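Local coordinates for hemin ABC transporter, periplasmic hemin-binding protein HutB (Vibrio cholerae, PDB 5KHL), which probably binds hemin in the periplasm and delivers it to an ABC transporter for uptake into the cell, at residues E28-L33 with Q37-V42; H75-D80 with D115-I120. One frame throughout, in Å; residues are numbered along the deposited sequence.

Interaction 1: residues E28-L33 with Q37-V42; sequences ELILAL and QQLVAV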
# COMPACT_ATOMS: atom_id res chain seq x y z
N GLU A 28 -4.32 9.43 2.40
CA GLU A 28 -3.81 9.30 3.77
C GLU A 28 -2.90 10.49 4.09
O GLU A 28 -3.02 11.09 5.15
CB GLU A 28 -3.10 7.95 4.01
CG GLU A 28 -1.92 7.64 3.10
CD GLU A 28 -0.94 6.60 3.66
OE1 GLU A 28 -1.34 5.66 4.38
OE2 GLU A 28 0.27 6.72 3.35
N LEU A 29 -2.02 10.85 3.16
CA LEU A 29 -1.12 11.95 3.39
C LEU A 29 -1.90 13.27 3.51
O LEU A 29 -1.67 14.05 4.44
CB LEU A 29 -0.05 12.01 2.30
CG LEU A 29 0.88 10.78 2.28
CD1 LEU A 29 1.97 10.90 1.24
CD2 LEU A 29 1.49 10.53 3.65
N ILE A 30 -2.85 13.49 2.60
CA ILE A 30 -3.72 14.68 2.64
C ILE A 30 -4.40 14.83 4.01
O ILE A 30 -4.45 15.92 4.59
CB ILE A 30 -4.80 14.64 1.51
CG1 ILE A 30 -4.12 14.66 0.14
CG2 ILE A 30 -5.77 15.83 1.63
CD1 ILE A 30 -5.06 14.85 -1.03
N LEU A 31 -4.90 13.72 4.53
CA LEU A 31 -5.45 13.69 5.88
C LEU A 31 -4.36 13.93 6.93
O LEU A 31 -4.54 14.72 7.85
CB LEU A 31 -6.17 12.35 6.13
CG LEU A 31 -7.66 12.20 5.81
CD1 LEU A 31 -8.03 12.76 4.45
CD2 LEU A 31 -8.09 10.73 5.89
N ALA A 32 -3.21 13.25 6.79
CA ALA A 32 -2.15 13.34 7.81
C ALA A 32 -1.63 14.75 7.94
O ALA A 32 -1.22 15.17 9.01
CB ALA A 32 -1.00 12.40 7.48
N LEU A 33 -1.66 15.48 6.83
CA LEU A 33 -1.16 16.86 6.81
C LEU A 33 -2.26 17.85 7.21
O LEU A 33 -2.10 19.06 7.12
CB LEU A 33 -0.61 17.18 5.42
CG LEU A 33 0.64 16.39 5.01
CD1 LEU A 33 0.83 16.31 3.49
CD2 LEU A 33 1.87 16.98 5.66
N GLN A 37 -10.18 19.14 4.48
CA GLN A 37 -11.23 20.08 4.05
C GLN A 37 -11.05 20.49 2.59
O GLN A 37 -11.95 21.08 2.00
CB GLN A 37 -11.24 21.33 4.95
CG GLN A 37 -9.96 22.15 4.92
CD GLN A 37 -8.79 21.47 5.63
OE1 GLN A 37 -8.97 20.48 6.34
NE2 GLN A 37 -7.58 22.01 5.45
N GLN A 38 -9.89 20.16 2.02
CA GLN A 38 -9.59 20.46 0.62
C GLN A 38 -10.09 19.40 -0.36
O GLN A 38 -10.23 19.67 -1.55
CB GLN A 38 -8.08 20.65 0.45
CG GLN A 38 -7.51 21.77 1.28
CD GLN A 38 -6.04 22.01 1.01
OE1 GLN A 38 -5.52 21.60 -0.03
NE2 GLN A 38 -5.36 22.66 1.94
N LEU A 39 -10.34 18.19 0.15
CA LEU A 39 -10.89 17.12 -0.66
C LEU A 39 -12.34 17.44 -1.06
O LEU A 39 -13.13 17.89 -0.24
CB LEU A 39 -10.85 15.78 0.09
CG LEU A 39 -9.51 15.07 0.32
CD1 LEU A 39 -9.71 13.93 1.30
CD2 LEU A 39 -8.98 14.54 -0.98
N VAL A 40 -12.65 17.20 -2.33
CA VAL A 40 -14.03 17.23 -2.81
C VAL A 40 -14.47 15.84 -3.23
O VAL A 40 -15.65 15.58 -3.37
CB VAL A 40 -14.22 18.18 -4.00
CG1 VAL A 40 -13.92 19.60 -3.58
CG2 VAL A 40 -13.34 17.76 -5.18
N ALA A 41 -13.51 14.94 -3.42
CA ALA A 41 -13.81 13.58 -3.85
C ALA A 41 -12.57 12.70 -3.73
O ALA A 41 -11.46 13.19 -3.81
CB ALA A 41 -14.33 13.57 -5.28
N VAL A 42 -12.78 11.40 -3.59
CA VAL A 42 -11.71 10.43 -3.44
C VAL A 42 -12.00 9.26 -4.36
O VAL A 42 -13.07 9.18 -4.94
CB VAL A 42 -11.56 9.94 -1.98
CG1 VAL A 42 -11.52 11.11 -1.04
CG2 VAL A 42 -12.70 9.01 -1.60
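Ile-30 and Leu-31 meet Leu-39 without any flat group between them: the contact has neither ring faces nor edges, and branched aliphatic chains do all the touching. Leu-39 points from its strand toward the helix and divides its methyls between two neighbouring helical residues. Its CD2 lies 3.9 Å from CD1 of Ile-30, while its CG sits 4.0 Å from CG2 of the same isoleucine, so both branches of Ile-30 are engaged as the two side chains cross at a slant. With CG1 beside the backbone N (chi1 -62°) and the chain extended beyond it, Ile-30 carries CD1 out to the leucine methyl. The other half of the fork, Leu-39 CD1, is met by CD1 of Leu-31 at 3.8 Å. Leu-31 runs nearly at right angles to Leu-39 and reaches it with its end alone; at chi1 -90° and chi2 46° it departs from the usual leucine rotamers. The contact ties helix 24-32 to strand 39-42 within a beta-alpha-beta crossover whose first strand, 19-21, lies beside 39-42 in the parallel sheet. Ile-19 of that strand touches Ile-30 and Leu-39. Backbone bonds from Gln-38 and Val-40 to Ile-19 tie the segment to strand 19-21. The contact itself is purely apolar, with no polar pair to fix its geometry, so shape and burial hold it.

Interaction 2: residues H75-D80 with D115-I120; sequences HLIGSD and DQIAQI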
# COMPACT_ATOMS: atom_id res chain seq x y z
N HIS A 75 -7.63 20.43 -8.53
CA HIS A 75 -6.57 19.47 -8.64
C HIS A 75 -7.11 18.07 -8.81
O HIS A 75 -8.16 17.71 -8.24
CB HIS A 75 -5.67 19.51 -7.41
CG HIS A 75 -5.02 20.83 -7.18
ND1 HIS A 75 -3.71 21.10 -7.54
CD2 HIS A 75 -5.49 21.98 -6.63
CE1 HIS A 75 -3.41 22.34 -7.22
NE2 HIS A 75 -4.48 22.90 -6.66
N LEU A 76 -6.41 17.29 -9.61
CA LEU A 76 -6.57 15.85 -9.62
C LEU A 76 -5.21 15.30 -9.31
O LEU A 76 -4.27 15.51 -10.08
CB LEU A 76 -7.07 15.32 -10.96
CG LEU A 76 -6.90 13.81 -11.14
CD1 LEU A 76 -7.78 13.02 -10.17
CD2 LEU A 76 -7.19 13.39 -12.56
N ILE A 77 -5.11 14.62 -8.17
CA ILE A 77 -3.84 14.11 -7.71
C ILE A 77 -3.88 12.59 -7.66
O ILE A 77 -4.75 11.99 -7.03
CB ILE A 77 -3.49 14.67 -6.31
CG1 ILE A 77 -3.51 16.19 -6.30
CG2 ILE A 77 -2.11 14.19 -5.86
CD1 ILE A 77 -3.48 16.79 -4.90
N GLY A 78 -2.91 11.96 -8.31
CA GLY A 78 -2.79 10.52 -8.18
C GLY A 78 -1.49 10.00 -8.74
O GLY A 78 -0.57 10.78 -9.03
N SER A 79 -1.41 8.68 -8.89
CA SER A 79 -0.20 8.05 -9.41
C SER A 79 -0.17 8.15 -10.92
O SER A 79 -1.09 8.65 -11.54
CB SER A 79 -0.12 6.59 -8.99
OG SER A 79 -1.03 5.81 -9.73
N ASP A 80 0.91 7.65 -11.52
CA ASP A 80 1.07 7.72 -12.96
C ASP A 80 0.14 6.74 -13.65
O ASP A 80 0.16 6.60 -14.86
CB ASP A 80 2.52 7.43 -13.36
CG ASP A 80 2.94 6.01 -13.01
OD1 ASP A 80 2.25 5.36 -12.19
OD2 ASP A 80 3.97 5.56 -13.54
N ASP A 115 6.37 15.26 0.52
CA ASP A 115 6.79 16.56 0.00
C ASP A 115 5.87 17.02 -1.12
O ASP A 115 5.47 18.18 -1.16
CB ASP A 115 8.24 16.52 -0.51
CG ASP A 115 9.26 16.61 0.58
OD1 ASP A 115 10.39 16.18 0.31
OD2 ASP A 115 8.95 17.10 1.69
N GLN A 116 5.57 16.10 -2.04
CA GLN A 116 4.78 16.42 -3.23
C GLN A 116 3.39 16.90 -2.84
O GLN A 116 2.90 17.88 -3.39
CB GLN A 116 4.68 15.22 -4.17
CG GLN A 116 5.93 14.98 -5.02
CD GLN A 116 5.97 13.60 -5.65
OE1 GLN A 116 5.55 12.62 -5.04
NE2 GLN A 116 6.46 13.52 -6.88
N ILE A 117 2.79 16.23 -1.86
CA ILE A 117 1.45 16.59 -1.37
C ILE A 117 1.44 17.87 -0.54
O ILE A 117 0.58 18.74 -0.73
CB ILE A 117 0.84 15.45 -0.51
CG1 ILE A 117 0.61 14.18 -1.33
CG2 ILE A 117 -0.45 15.93 0.15
CD1 ILE A 117 0.27 14.45 -2.78
N ALA A 118 2.37 17.97 0.41
CA ALA A 118 2.51 19.16 1.27
C ALA A 118 2.61 20.43 0.44
O ALA A 118 2.05 21.48 0.80
CB ALA A 118 3.73 19.03 2.18
N GLN A 119 3.31 20.33 -0.68
CA GLN A 119 3.44 21.44 -1.62
C GLN A 119 2.11 21.81 -2.31
O GLN A 119 1.74 22.98 -2.37
CB GLN A 119 4.50 21.08 -2.68
CG GLN A 119 4.92 22.25 -3.55
CD GLN A 119 5.60 21.80 -4.83
OE1 GLN A 119 6.12 22.61 -5.60
NE2 GLN A 119 5.59 20.49 -5.08
N ILE A 120 1.40 20.82 -2.83
CA ILE A 120 0.14 21.05 -3.53
C ILE A 120 -0.91 21.61 -2.58
O ILE A 120 -1.62 22.56 -2.92
CB ILE A 120 -0.41 19.78 -4.19
CG1 ILE A 120 0.61 19.20 -5.18
CG2 ILE A 120 -1.74 20.06 -4.90
CD1 ILE A 120 0.52 17.68 -5.36
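Ile-120 sets its CG2 methyl against the imidazole of His-75, 3.5 Å from ND1 and 3.7 Å from CE1. The methyl comes to the ring obliquely, and the two side chains lie alongside each other, pointing opposite ways. The same CG2 also lies 3.7 Å from CD1 of Ile-77, which makes it the hub of the contact; Ile-77 CD1 stands 4.1 Å from Ile-120 CD1 as well, the two isoleucines reaching tip to tip. CG2 of Ile-120 is anti to the backbone N and CG1 beside it (chi1 -58°), which sets CG2 toward the strand while CG1 runs across it and carries CD1 to Ile-77. One turn earlier on the helix, a chi2 of -33°, off the staggered values, swings CD1 of Ile-117 in to meet CG2 of Ile-77 at 3.9 Å. ND1 of His-75 is also hydrogen-bonded to ND2 of Asn-99, where it probably acts as acceptor, and this bond would steady the ring beside the methyl. The 115-120 part of helix 107-120 runs almost antiparallel to strand 75-78 (171°, axes 11.0 Å apart at closest approach), and the helix covers one face of the parallel sheet. Strand 75-78 lies between 19-21 and 97-100; Ile-19 touches both His-75 and Ile-77, and Asn-99 touches Ile-77 and Ile-120.

Overall arrangement
Both contacts lie in the buried interior and press a helix onto the same four-stranded parallel sheet, their centres 11 Å apart. Interaction 1 holds an outermost strand, 39-42, to the helix immediately preceding it; interaction 2 brings helix 107-120 over an inner strand, 75-78, distant in sequence. Strand 19-21 separates the two strands. The contacts also touch each other: CD1 of Leu-33 lies 3.6 Å from CG2 of Ile-117, and Ile-30 also packs on that isoleucine. Each has one partly exposed member, Leu-31 and Ile-120. Chemically, interaction 1 is wholly aliphatic, whereas interaction 2 adds an imidazole whose ND1 is hydrogen-bonded to strand 97-100.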